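Local coordinates for odorant-binding protein 2a (Homo sapiens, PDB 4RUN) that binds and transports small hydrophobic odorants, with a preference for aldehydes and large fatty acids, as a monomeric secreted lipocalin, at residues A[8-13]-A[37-42]; A[17-22]-A[141-146]; A[44-49]-A[65-70]; A[95-100]-A[110-115]. The protein carries 2 engineered substitutions. All blocks are in the same frame, centred on the assembly; numbering follows the deposited sequence.

Contact 1 of 4, residues A[8-13]-A[37-42]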
loop_
_atom_site.group_PDB
_atom_site.type_symbol
_atom_site.label_atom_id
_atom_site.label_comp_id
_atom_site.label_asym_id
_atom_site.label_seq_id
_atom_site.Cartn_x
_atom_site.Cartn_y
_atom_site.Cartn_z
ATOM N N GLU A 8 17.307 -2.355 -2.319
ATOM C CA GLU A 8 16.135 -2.396 -1.394
ATOM C C GLU A 8 16.182 -3.608 -0.463
ATOM O O GLU A 8 16.985 -4.527 -0.647
ATOM C CB GLU A 8 14.811 -2.431 -2.182
ATOM C CG GLU A 8 14.572 -1.274 -3.152
ATOM C CD GLU A 8 14.161 0.033 -2.484
ATOM O OE1 GLU A 8 14.732 0.374 -1.426
ATOM O OE2 GLU A 8 13.282 0.741 -3.032
ATOM N N ASP A 9 15.321 -3.573 0.551
ATOM C CA ASP A 9 14.983 -4.760 1.339
ATOM C C ASP A 9 13.516 -4.654 1.765
ATOM O O ASP A 9 13.047 -3.608 2.229
ATOM C CB ASP A 9 15.906 -4.935 2.554
ATOM C CG ASP A 9 16.109 -6.396 2.931
ATOM O OD1 ASP A 9 15.193 -7.215 2.698
ATOM O OD2 ASP A 9 17.191 -6.718 3.474
ATOM N N ILE A 10 12.805 -5.758 1.577
ATOM C CA ILE A 10 11.364 -5.737 1.368
ATOM C C ILE A 10 10.546 -6.778 2.162
ATOM O O ILE A 10 9.371 -6.547 2.450
ATOM C CB ILE A 10 11.148 -5.959 -0.144
ATOM C CG1 ILE A 10 12.044 -4.998 -0.952
ATOM C CG2 ILE A 10 9.685 -5.829 -0.524
ATOM C CD1 ILE A 10 11.991 -5.184 -2.451
ATOM N N THR A 11 11.144 -7.920 2.495
ATOM C CA THR A 11 10.432 -9.002 3.191
ATOM C C THR A 11 10.260 -8.712 4.679
ATOM O O THR A 11 10.943 -7.865 5.222
ATOM C CB THR A 11 11.162 -10.354 3.035
ATOM O OG1 THR A 11 12.451 -10.282 3.651
ATOM C CG2 THR A 11 11.329 -10.722 1.563
ATOM N N GLY A 12 9.354 -9.434 5.334
ATOM C CA GLY A 12 9.046 -9.227 6.754
ATOM C C GLY A 12 7.746 -8.459 6.966
ATOM O O GLY A 12 6.886 -8.409 6.085
ATOM N N THR A 13 7.603 -7.863 8.144
ATOM C CA THR A 13 6.390 -7.134 8.499
ATOM C C THR A 13 6.499 -5.653 8.104
ATOM O O THR A 13 7.540 -5.029 8.300
ATOM C CB THR A 13 6.080 -7.264 10.006
ATOM O OG1 THR A 13 5.812 -8.629 10.319
ATOM C CG2 THR A 13 4.867 -6.421 10.407
ATOM N N VAL A 37 1.302 -6.050 7.144
ATOM C CA VAL A 37 1.540 -6.726 5.891
ATOM C C VAL A 37 2.762 -7.623 6.028
ATOM O O VAL A 37 3.852 -7.148 6.339
ATOM C CB VAL A 37 1.787 -5.708 4.766
ATOM C CG1 VAL A 37 1.922 -6.421 3.424
ATOM C CG2 VAL A 37 0.666 -4.670 4.726
ATOM N N LYS A 38 2.578 -8.921 5.812
ATOM C CA LYS A 38 3.692 -9.863 5.846
ATOM C C LYS A 38 4.132 -10.168 4.434
ATOM O O LYS A 38 3.362 -10.704 3.643
ATOM C CB LYS A 38 3.314 -11.137 6.606
ATOM C CG LYS A 38 3.005 -10.849 8.071
ATOM C CD LYS A 38 3.215 -12.049 8.985
ATOM C CE LYS A 38 3.103 -11.638 10.452
ATOM N NZ LYS A 38 3.476 -12.743 11.380
ATOM N N VAL A 39 5.370 -9.792 4.125
ATOM C CA VAL A 39 5.959 -9.990 2.812
ATOM C C VAL A 39 6.974 -11.133 2.892
ATOM O O VAL A 39 7.902 -11.080 3.695
ATOM C CB VAL A 39 6.640 -8.691 2.327
ATOM C CG1 VAL A 39 7.223 -8.858 0.930
ATOM C CG2 VAL A 39 5.643 -7.541 2.342
ATOM N N THR A 40 6.793 -12.153 2.056
ATOM C CA THR A 40 7.687 -13.308 2.018
ATOM C C THR A 40 8.213 -13.512 0.600
ATOM O O THR A 40 7.480 -13.305 -0.363
ATOM C CB THR A 40 6.963 -14.590 2.472
ATOM O OG1 THR A 40 5.742 -14.742 1.741
ATOM C CG2 THR A 40 6.637 -14.527 3.946
ATOM N N ALA A 41 9.478 -13.924 0.481
ATOM C CA ALA A 41 10.098 -14.231 -0.817
ATOM C C ALA A 41 9.756 -15.654 -1.251
ATOM O O ALA A 41 9.586 -16.539 -0.410
ATOM C CB ALA A 41 11.609 -14.058 -0.739
ATOM N N LEU A 42 9.653 -15.866 -2.562
ATOM C CA LEU A 42 9.286 -17.170 -3.119
ATOM C C LEU A 42 10.345 -17.689 -4.098
ATOM O O LEU A 42 10.070 -18.568 -4.912
ATOM C CB LEU A 42 7.931 -17.066 -3.828
ATOM C CG LEU A 42 6.777 -16.504 -2.989
ATOM C CD1 LEU A 42 5.552 -16.262 -3.862
ATOM C CD2 LEU A 42 6.453 -17.434 -1.826
#

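Contact 2 of 4, residues A[17-22]-A[141-146]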
loop_
_atom_site.group_PDB
_atom_site.type_symbol
_atom_site.label_atom_id
_atom_site.label_comp_id
_atom_site.label_asym_id
_atom_site.label_seq_id
_atom_site.Cartn_x
_atom_site.Cartn_y
_atom_site.Cartn_z
ATOM N N LYS A 17 0.431 3.080 7.255
ATOM C CA LYS A 17 0.188 4.196 8.174
ATOM C C LYS A 17 -0.731 5.248 7.584
ATOM O O LYS A 17 -1.425 5.955 8.300
ATOM C CB LYS A 17 1.520 4.834 8.539
ATOM C CG LYS A 17 2.535 3.843 9.087
ATOM C CD LYS A 17 3.880 4.496 9.292
ATOM C CE LYS A 17 4.750 3.617 10.157
ATOM N NZ LYS A 17 6.121 4.159 10.349
ATOM N N ALA A 18 -0.729 5.363 6.269
ATOM C CA ALA A 18 -1.623 6.285 5.607
ATOM C C ALA A 18 -1.880 5.764 4.232
ATOM O O ALA A 18 -1.122 4.935 3.730
ATOM C CB ALA A 18 -1.013 7.668 5.534
ATOM N N MET A 19 -2.949 6.260 3.627
ATOM C CA MET A 19 -3.437 5.756 2.364
ATOM C C MET A 19 -4.013 6.920 1.543
ATOM O O MET A 19 -4.545 7.868 2.116
ATOM C CB MET A 19 -4.461 4.696 2.693
ATOM C CG MET A 19 -4.986 3.903 1.528
ATOM S SD MET A 19 -5.535 2.264 2.081
ATOM C CE MET A 19 -6.012 1.658 0.452
ATOM N N VAL A 20 -3.880 6.862 0.218
ATOM C CA VAL A 20 -4.415 7.891 -0.703
ATOM C C VAL A 20 -4.842 7.174 -1.953
ATOM O O VAL A 20 -4.231 6.172 -2.354
ATOM C CB VAL A 20 -3.407 9.028 -1.045
ATOM C CG1 VAL A 20 -2.352 8.589 -2.047
ATOM C CG2 VAL A 20 -4.113 10.271 -1.570
ATOM N N VAL A 21 -5.894 7.709 -2.561
ATOM C CA VAL A 21 -6.583 7.082 -3.673
ATOM C C VAL A 21 -6.985 8.146 -4.692
ATOM O O VAL A 21 -7.226 9.283 -4.314
ATOM C CB VAL A 21 -7.864 6.409 -3.175
ATOM C CG1 VAL A 21 -7.542 5.082 -2.499
ATOM C CG2 VAL A 21 -8.654 7.339 -2.238
ATOM N N ASP A 22 -7.078 7.799 -5.974
ATOM C CA ASP A 22 -7.541 8.781 -6.946
ATOM C C ASP A 22 -8.993 9.148 -6.681
ATOM O O ASP A 22 -9.706 8.455 -5.953
ATOM C CB ASP A 22 -7.284 8.329 -8.395
ATOM C CG ASP A 22 -7.981 7.043 -8.762
ATOM O OD1 ASP A 22 -9.173 6.871 -8.439
ATOM O OD2 ASP A 22 -7.346 6.209 -9.448
ATOM N N ASP A 141 -7.954 13.594 -0.101
ATOM C CA ASP A 141 -8.208 12.174 -0.277
ATOM C C ASP A 141 -7.162 11.311 0.477
ATOM O O ASP A 141 -6.967 10.138 0.134
ATOM C CB ASP A 141 -8.192 11.800 -1.760
ATOM C CG ASP A 141 -9.243 12.542 -2.576
ATOM O OD1 ASP A 141 -10.429 12.549 -2.186
ATOM O OD2 ASP A 141 -8.879 13.126 -3.614
ATOM N N ILE A 142 -6.462 11.886 1.463
ATOM C CA ILE A 142 -5.548 11.107 2.293
ATOM C C ILE A 142 -6.267 10.713 3.569
ATOM O O ILE A 142 -6.790 11.554 4.280
ATOM C CB ILE A 142 -4.253 11.860 2.669
ATOM C CG1 ILE A 142 -3.474 12.237 1.409
ATOM C CG2 ILE A 142 -3.387 10.999 3.595
ATOM C CD1 ILE A 142 -2.206 13.019 1.671
ATOM N N PHE A 143 -6.258 9.426 3.867
ATOM C CA PHE A 143 -6.973 8.895 5.014
ATOM C C PHE A 143 -6.062 7.859 5.674
ATOM O O PHE A 143 -5.118 7.342 5.055
ATOM C CB PHE A 143 -8.352 8.357 4.574
ATOM C CG PHE A 143 -8.293 7.146 3.685
ATOM C CD1 PHE A 143 -8.226 7.283 2.304
ATOM C CD2 PHE A 143 -8.342 5.864 4.226
ATOM C CE1 PHE A 143 -8.191 6.160 1.486
ATOM C CE2 PHE A 143 -8.307 4.736 3.413
ATOM C CZ PHE A 143 -8.237 4.881 2.043
ATOM N N MET A 144 -6.310 7.607 6.950
ATOM C CA MET A 144 -5.407 6.801 7.753
ATOM C C MET A 144 -6.158 5.690 8.440
ATOM O O MET A 144 -6.785 5.888 9.485
ATOM C CB MET A 144 -4.705 7.687 8.770
ATOM C CG MET A 144 -3.973 8.847 8.117
ATOM S SD MET A 144 -3.785 10.142 9.331
ATOM C CE MET A 144 -2.741 9.308 10.527
ATOM N N PRO A 145 -6.103 4.497 7.856
ATOM C CA PRO A 145 -6.922 3.463 8.474
ATOM C C PRO A 145 -6.387 3.012 9.823
ATOM O O PRO A 145 -5.221 3.221 10.128
ATOM C CB PRO A 145 -6.897 2.331 7.450
ATOM C CG PRO A 145 -5.668 2.554 6.653
ATOM C CD PRO A 145 -5.423 4.038 6.636
ATOM N N LEU A 146 -7.262 2.452 10.643
ATOM C CA LEU A 146 -6.889 1.966 11.962
ATOM C C LEU A 146 -5.998 0.755 11.807
ATOM O O LEU A 146 -6.314 -0.138 11.025
ATOM C CB LEU A 146 -8.132 1.590 12.731
ATOM C CG LEU A 146 -8.871 2.761 13.362
ATOM C CD1 LEU A 146 -10.149 2.211 13.998
ATOM C CD2 LEU A 146 -7.990 3.518 14.358
HETATM O O HOH W 1 -6.706 11.865 -4.735
#

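Contact 3 of 4, residues A[44-49]-A[65-70]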
loop_
_atom_site.group_PDB
_atom_site.type_symbol
_atom_site.label_atom_id
_atom_site.label_comp_id
_atom_site.label_asym_id
_atom_site.label_seq_id
_atom_site.Cartn_x
_atom_site.Cartn_y
_atom_site.Cartn_z
ATOM N N GLY A 44 13.544 -16.588 -6.986
ATOM C CA GLY A 44 13.558 -15.868 -8.255
ATOM C C GLY A 44 13.222 -14.392 -8.120
ATOM O O GLY A 44 12.837 -13.752 -9.104
ATOM N N GLY A 45 13.354 -13.854 -6.905
ATOM C CA GLY A 45 13.019 -12.456 -6.637
ATOM C C GLY A 45 11.543 -12.198 -6.373
ATOM O O GLY A 45 11.191 -11.148 -5.836
ATOM N N ASN A 46 10.678 -13.145 -6.747
ATOM C CA ASN A 46 9.231 -12.985 -6.606
ATOM C C ASN A 46 8.817 -12.969 -5.153
ATOM O O ASN A 46 9.381 -13.690 -4.319
ATOM C CB ASN A 46 8.467 -14.106 -7.317
ATOM C CG ASN A 46 8.684 -14.100 -8.813
ATOM O OD1 ASN A 46 9.739 -13.694 -9.291
ATOM N ND2 ASN A 46 7.683 -14.549 -9.559
ATOM N N LEU A 47 7.805 -12.161 -4.866
ATOM C CA LEU A 47 7.363 -11.944 -3.502
ATOM C C LEU A 47 5.884 -12.219 -3.342
ATOM O O LEU A 47 5.155 -12.446 -4.307
ATOM C CB LEU A 47 7.655 -10.507 -3.084
ATOM C CG LEU A 47 9.108 -10.052 -3.174
ATOM C CD1 LEU A 47 9.214 -8.598 -2.750
ATOM C CD2 LEU A 47 10.019 -10.940 -2.331
ATOM N N GLU A 48 5.457 -12.199 -2.090
ATOM C CA GLU A 48 4.080 -12.391 -1.753
ATOM C C GLU A 48 3.792 -11.562 -0.533
ATOM O O GLU A 48 4.529 -11.628 0.450
ATOM C CB GLU A 48 3.850 -13.847 -1.441
ATOM C CG GLU A 48 2.428 -14.201 -1.084
ATOM C CD GLU A 48 2.346 -15.644 -0.689
ATOM O OE1 GLU A 48 2.880 -15.987 0.380
ATOM O OE2 GLU A 48 1.794 -16.435 -1.473
ATOM N N ALA A 49 2.727 -10.770 -0.618
ATOM C CA ALA A 49 2.288 -9.944 0.489
ATOM C C ALA A 49 0.958 -10.484 0.982
ATOM O O ALA A 49 0.074 -10.764 0.183
ATOM C CB ALA A 49 2.143 -8.500 0.038
ATOM N N LEU A 65 0.671 -12.190 -5.111
ATOM C CA LEU A 65 1.900 -12.520 -5.784
ATOM C C LEU A 65 2.427 -11.268 -6.481
ATOM O O LEU A 65 1.737 -10.685 -7.323
ATOM C CB LEU A 65 1.632 -13.636 -6.788
ATOM C CG LEU A 65 2.791 -14.116 -7.655
ATOM C CD1 LEU A 65 4.013 -14.449 -6.815
ATOM C CD2 LEU A 65 2.356 -15.308 -8.493
ATOM N N MET A 66 3.643 -10.861 -6.106
ATOM C CA MET A 66 4.321 -9.695 -6.661
ATOM C C MET A 66 5.537 -10.168 -7.441
ATOM O O MET A 66 6.522 -10.620 -6.859
ATOM C CB MET A 66 4.788 -8.764 -5.553
ATOM C CG MET A 66 3.670 -8.171 -4.718
ATOM S SD MET A 66 4.197 -7.292 -3.235
ATOM C CE MET A 66 5.521 -6.304 -3.898
ATOM N N ARG A 67 5.481 -10.067 -8.760
ATOM C CA ARG A 67 6.555 -10.601 -9.583
ATOM C C ARG A 67 7.669 -9.577 -9.800
ATOM O O ARG A 67 7.427 -8.377 -9.890
ATOM C CB ARG A 67 6.012 -11.109 -10.920
ATOM C CG ARG A 67 4.907 -12.148 -10.777
ATOM C CD ARG A 67 5.106 -13.319 -11.729
ATOM N NE ARG A 67 3.915 -14.166 -11.834
ATOM C CZ ARG A 67 3.920 -15.479 -12.074
ATOM N NH1 ARG A 67 5.059 -16.150 -12.219
ATOM N NH2 ARG A 67 2.769 -16.137 -12.153
ATOM N N LYS A 68 8.891 -10.086 -9.881
ATOM C CA LYS A 68 10.079 -9.291 -10.159
ATOM C C LYS A 68 9.906 -8.547 -11.491
ATOM O O LYS A 68 9.126 -8.966 -12.346
ATOM C CB LYS A 68 11.272 -10.253 -10.249
ATOM C CG LYS A 68 12.665 -9.640 -10.342
ATOM C CD LYS A 68 13.576 -10.486 -11.237
ATOM C CE LYS A 68 15.042 -10.371 -10.849
ATOM N NZ LYS A 68 15.472 -8.965 -10.607
ATOM N N THR A 69 10.618 -7.437 -11.656
ATOM C CA THR A 69 10.780 -6.809 -12.973
ATOM C C THR A 69 12.231 -6.406 -13.144
ATOM O O THR A 69 13.043 -6.580 -12.229
ATOM C CB THR A 69 9.907 -5.556 -13.155
ATOM O OG1 THR A 69 10.428 -4.490 -12.354
ATOM C CG2 THR A 69 8.455 -5.841 -12.788
ATOM N N GLU A 70 12.554 -5.857 -14.311
ATOM C CA GLU A 70 13.920 -5.439 -14.598
ATOM C C GLU A 70 14.335 -4.161 -13.862
ATOM O O GLU A 70 15.507 -3.795 -13.886
ATOM C CB GLU A 70 14.127 -5.277 -16.105
ATOM C CG GLU A 70 14.002 -6.589 -16.873
ATOM C CD GLU A 70 14.627 -6.549 -18.259
ATOM O OE1 GLU A 70 15.561 -5.749 -18.485
ATOM O OE2 GLU A 70 14.190 -7.334 -19.127
#

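Contact 4 of 4, residues A[95-100]-A[110-115]. Engineered in segment 95-100: Ser-99 (natural residue Cys). Engineered in segment 110-115: Asn-112 (natural residue Lys).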
loop_
_atom_site.group_PDB
_atom_site.type_symbol
_atom_site.label_atom_id
_atom_site.label_comp_id
_atom_site.label_asym_id
_atom_site.label_seq_id
_atom_site.Cartn_x
_atom_site.Cartn_y
_atom_site.Cartn_z
ATOM N N TYR A 95 8.631 4.236 3.593
ATOM C CA TYR A 95 8.611 4.092 2.154
ATOM C C TYR A 95 7.212 4.434 1.666
ATOM O O TYR A 95 6.264 4.467 2.454
ATOM C CB TYR A 95 8.918 2.655 1.773
ATOM C CG TYR A 95 10.350 2.211 1.927
ATOM C CD1 TYR A 95 10.849 1.807 3.158
ATOM C CD2 TYR A 95 11.184 2.132 0.826
ATOM C CE1 TYR A 95 12.156 1.358 3.289
ATOM C CE2 TYR A 95 12.487 1.696 0.942
ATOM C CZ TYR A 95 12.973 1.306 2.174
ATOM O OH TYR A 95 14.280 0.866 2.286
ATOM N N VAL A 96 7.094 4.655 0.361
ATOM C CA VAL A 96 5.795 4.794 -0.288
ATOM C C VAL A 96 5.544 3.618 -1.217
ATOM O O VAL A 96 6.420 3.216 -1.969
ATOM C CB VAL A 96 5.703 6.087 -1.092
ATOM C CG1 VAL A 96 4.408 6.135 -1.887
ATOM C CG2 VAL A 96 5.794 7.266 -0.145
ATOM N N PHE A 97 4.338 3.067 -1.128
ATOM C CA PHE A 97 3.915 1.948 -1.944
ATOM C C PHE A 97 2.892 2.519 -2.903
ATOM O O PHE A 97 1.769 2.824 -2.525
ATOM C CB PHE A 97 3.316 0.889 -1.031
ATOM C CG PHE A 97 2.745 -0.296 -1.731
ATOM C CD1 PHE A 97 1.435 -0.271 -2.225
ATOM C CD2 PHE A 97 3.475 -1.469 -1.823
ATOM C CE1 PHE A 97 0.890 -1.385 -2.834
ATOM C CE2 PHE A 97 2.932 -2.586 -2.427
ATOM C CZ PHE A 97 1.638 -2.545 -2.933
ATOM N N TYR A 98 3.309 2.694 -4.144
ATOM C CA TYR A 98 2.503 3.340 -5.168
ATOM C C TYR A 98 2.045 2.249 -6.116
ATOM O O TYR A 98 2.858 1.414 -6.507
ATOM C CB TYR A 98 3.373 4.381 -5.885
ATOM C CG TYR A 98 2.660 5.235 -6.903
ATOM C CD1 TYR A 98 1.542 5.991 -6.552
ATOM C CD2 TYR A 98 3.125 5.319 -8.226
ATOM C CE1 TYR A 98 0.887 6.786 -7.493
ATOM C CE2 TYR A 98 2.481 6.115 -9.177
ATOM C CZ TYR A 98 1.360 6.848 -8.808
ATOM O OH TYR A 98 0.727 7.640 -9.746
ATOM N N SER A 99 0.755 2.204 -6.440
ATOM C CA SER A 99 0.251 1.188 -7.357
ATOM C C SER A 99 -0.548 1.808 -8.498
ATOM O O SER A 99 -1.297 2.770 -8.308
ATOM C CB SER A 99 -0.598 0.145 -6.613
ATOM O OG SER A 99 -1.958 0.545 -6.477
ATOM N N LYS A 100 -0.373 1.244 -9.684
ATOM C CA LYS A 100 -1.150 1.608 -10.864
ATOM C C LYS A 100 -1.858 0.331 -11.343
ATOM O O LYS A 100 -1.195 -0.663 -11.669
ATOM C CB LYS A 100 -0.225 2.164 -11.953
ATOM C CG LYS A 100 0.565 3.407 -11.555
ATOM C CD LYS A 100 1.442 3.911 -12.698
ATOM C CE LYS A 100 0.640 4.739 -13.688
ATOM N NZ LYS A 100 1.299 4.978 -15.003
ATOM N N MET A 110 -3.113 4.551 -6.474
ATOM C CA MET A 110 -3.289 4.368 -5.046
ATOM C C MET A 110 -1.919 4.393 -4.379
ATOM O O MET A 110 -0.967 3.780 -4.861
ATOM C CB MET A 110 -4.005 3.042 -4.792
ATOM C CG MET A 110 -4.403 2.810 -3.347
ATOM S SD MET A 110 -5.091 1.162 -3.057
ATOM C CE MET A 110 -5.787 0.741 -4.659
ATOM N N GLY A 111 -1.823 5.110 -3.269
ATOM C CA GLY A 111 -0.564 5.263 -2.565
ATOM C C GLY A 111 -0.702 4.861 -1.117
ATOM O O GLY A 111 -1.720 5.111 -0.497
ATOM N N ASN A 112 0.326 4.229 -0.571
ATOM C CA ASN A 112 0.304 3.832 0.821
ATOM C C ASN A 112 1.619 4.162 1.484
ATOM O O ASN A 112 2.688 3.860 0.954
ATOM C CB ASN A 112 0.009 2.342 0.938
ATOM C CG ASN A 112 -1.281 1.957 0.248
ATOM O OD1 ASN A 112 -2.360 2.273 0.724
ATOM N ND2 ASN A 112 -1.172 1.306 -0.893
ATOM N N LEU A 113 1.530 4.816 2.632
ATOM C CA LEU A 113 2.682 5.086 3.453
ATOM C C LEU A 113 2.935 3.847 4.275
ATOM O O LEU A 113 2.071 3.422 5.044
ATOM C CB LEU A 113 2.413 6.281 4.362
ATOM C CG LEU A 113 3.565 6.681 5.279
ATOM C CD1 LEU A 113 4.762 7.115 4.458
ATOM C CD2 LEU A 113 3.132 7.791 6.210
ATOM N N VAL A 114 4.126 3.286 4.145
ATOM C CA VAL A 114 4.457 2.037 4.814
ATOM C C VAL A 114 5.795 2.112 5.547
ATOM O O VAL A 114 6.722 2.792 5.107
ATOM C CB VAL A 114 4.467 0.866 3.809
ATOM C CG1 VAL A 114 3.070 0.656 3.271
ATOM C CG2 VAL A 114 5.426 1.125 2.644
ATOM N N GLY A 115 5.889 1.416 6.679
ATOM C CA GLY A 115 7.124 1.386 7.442
ATOM C C GLY A 115 7.263 0.159 8.307
ATOM O O GLY A 115 6.309 -0.575 8.539
#

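Contact 1 of 4, residues A[8-13]-A[37-42]
Gly-12 and Val-39 are joined by two main-chain hydrogen bonds. Gly-12 N donates to Val-39 O at 2.7 Å. Val-39 N donates back to Gly-12 O at 2.8 Å. Both bonds are close to straight at the hydrogen, and together they make an antiparallel hydrogen-bonded pair. Gly-12 has a phi of 102°, a backbone shape that suits glycine.

The next pair, Thr-13 with Lys-38, is non-hydrogen-bonded. CA-H...O contacts fill in here. Thr-13 CA lies 3.3 Å from Val-37 O, and Lys-38 CA lies 3.5 Å from Gly-12 O. Gly-12 O therefore receives both the N-H of Val-39 and the CA-H of Lys-38.

The apolar part centres on Val-39, which is buried. Its CB and CG1 rest on the carbonyl of Ile-10, with CG1 3.5 Å from Ile-10 O. Ile-10 holds CG2 anti to its backbone N, and this methyl meets Val-39 CG1 at 4.2 Å. The two side chains cross obliquely. Thr-11 CG2 touches Ala-41 CB at 4.1 Å. Thr-13 and Lys-38 lie side by side and point the same way, with OG1 of Thr-13 near CE of Lys-38.

Gly-12, Thr-13 and Trp-14 form the Gly-X-Trp signature of lipocalins at the start of the first strand. Trp-14 NE1 bonds to Ile-10 O, and Arg-116 bonds to the carbonyls of Thr-11 and Thr-13. On the far side of strand 33-41, Lys-38 and Thr-40 bond to strand 47-55, whose Leu-47 touches Ile-10 and Ala-41.

Contact 2 of 4, residues A[17-22]-A[141-146]
Met-19 and Phe-143 meet through their first torsions. Met-19 has CG anti to its backbone N (chi1 -173°). Phe-143 has CG between its backbone N and carbonyl carbon (chi1 67°). The two side chains lie side by side, pointing the same way. Met-19 CB sits over one face of the Phe-143 ring, 4.0 Å from its centroid, as a CH-pi contact. Met-19 SD is oblique to the ring, 4.7 Å from the centroid, a Met-aromatic contact. Val-21 CG2 meets the ring edge, 3.9 Å from Phe-143 CE1.

The backbones pair antiparallel. Met-19 N donates to Phe-143 O at 2.8 Å, and Phe-143 N donates to Met-19 O at 2.9 Å. The first bond is bent at the hydrogen, the second nearly straight. The short, weakly bonded strand 142-143 thus lies along the first strand of the lipocalin barrel. It follows helix 122-134, which packs outside the barrel.

Val-20 and Ile-142 point to the other face, with Val-20 CG2 3.6 Å from Ile-142 CG1. Val-20 also touches Val-132 of the helix. Ala-18 CB meets Met-144 CG, and both residues touch Leu-125.

A water donates to Val-21 O at 2.7 Å and to Asp-141 OD2 at 2.8 Å. That carboxylate oxygen also forms a salt bridge with Lys-23 NZ.

Contact 3 of 4, residues A[44-49]-A[65-70]
Leu-47 O is approached by three groups from Leu-65 and Met-66. Met-66 N donates a hydrogen bond to it at 2.8 Å. The bond is nearly straight at the hydrogen, but the donor stands 45° above the carbonyl plane. Leu-65 CA makes a CA-H...O contact with the same oxygen at 3.6 Å. Leu-65 CD1 lies 3.4 Å from it; chi1 of Leu-65 sets CG anti to the backbone N, and chi2 (51°) then turns CD1 back to Leu-47.

Leu-47 N completes the pair by donating to Met-66 O at 2.8 Å. This donor is only slightly tilted from the carbonyl plane.

On the face that carries both side chains, Leu-47 CB meets Met-66 CB at 4.2 Å. Further along, Met-66 SD touches Ala-49 CB at 4.0 Å. Phe-75 of strand 74-77 packs against both Leu-47 and Met-66.

Past the hydrogen-bonded pair the chains stay close for another residue: Asn-46 lies against Arg-67, its CG 4.2 Å from Arg-67 CA. Its amide plane is turned 77° from the guanidinium plane. Lys-68 passes by the glycine turn, with CB and CD each 4.0 Å from Gly-44 O. Gly-44 and Gly-45 both have positive phi, which favours glycine. Arg-67 is tied through its backbone to Ser-76.

The contact forms the open end of the antiparallel hairpin of strands 47-55 and 58-66. Such up-and-down hairpins build the lipocalin barrel. The face of Leu-47, Ala-49 and Met-66 is consistent with its apolar interior.

Contact 4 of 4, residues A[95-100]-A[110-115]
Phe-97 and Asn-112, an engineered residue, lie side by side and point the same way. Phe-97 keeps CG anti to its backbone N (chi1 176°). Asn-112 ND2 comes 3.3 Å from Phe-97 CD1, with the amide and ring planes 45° apart. Val-114 CG2 sits between two neighbours on the same face. It is 3.9 Å from Tyr-95 CB and 4.2 Å from Phe-97 CB. At the other end, OG of the engineered Ser-99 is 3.6 Å from Met-110 CB.

Six backbone hydrogen bonds fix this register. Tyr-95 pairs with Val-114, Phe-97 with Asn-112, and Ser-99 with Met-110, each by two bonds. Phe-97 N donates to Asn-112 O at 2.8 Å. The bonds of Asn-112 N to Phe-97 O and of Met-110 N to Ser-99 O are more bent. CA-H...O contacts fill the pairs between, as from Gly-111 CA to Phe-97 O at 3.4 Å.

The two segments belong to the antiparallel hairpin of strands 95-103 and 106-115 in the lipocalin barrel. The face with Phe-97, Asn-112 and Val-114 turns inward, the side where lipocalins hold their ligands. A citrate, probably from the crystallisation liquor, lies next to Met-110.

The opposite face carries Val-96, Tyr-98 and Leu-113. Leu-113 CD1 reaches back to Tyr-95 O at 3.6 Å. Val-96 and Leu-113 both touch Phe-128 of helix 122-134, while Tyr-98 makes a cation-pi contact with Lys-135. Strand 82-88 flanks the hairpin on one side, and strand 12-21 on the other.

In the fold
All four contacts pair strands of one curled sheet, the lipocalin barrel. Contacts 1 and 2 use opposite ends of strand 12-21, with centres 21 Å apart. Contact 1 ends before contact 3 begins along the chain, and contact 4 follows contact 3. Contact 2 spans both contacts 3 and 4. Contacts 1 and 3 are adjacent, 10 Å apart between centres, because strand 33-41 pairs with strand 47-55. Contacts 2 and 4 are equally close, because strand 12-21 also pairs with strand 106-115. Contacts 2 and 3 lie on opposite sides of the chain's centre. The first strand thus links early and late parts of the chain around the barrel.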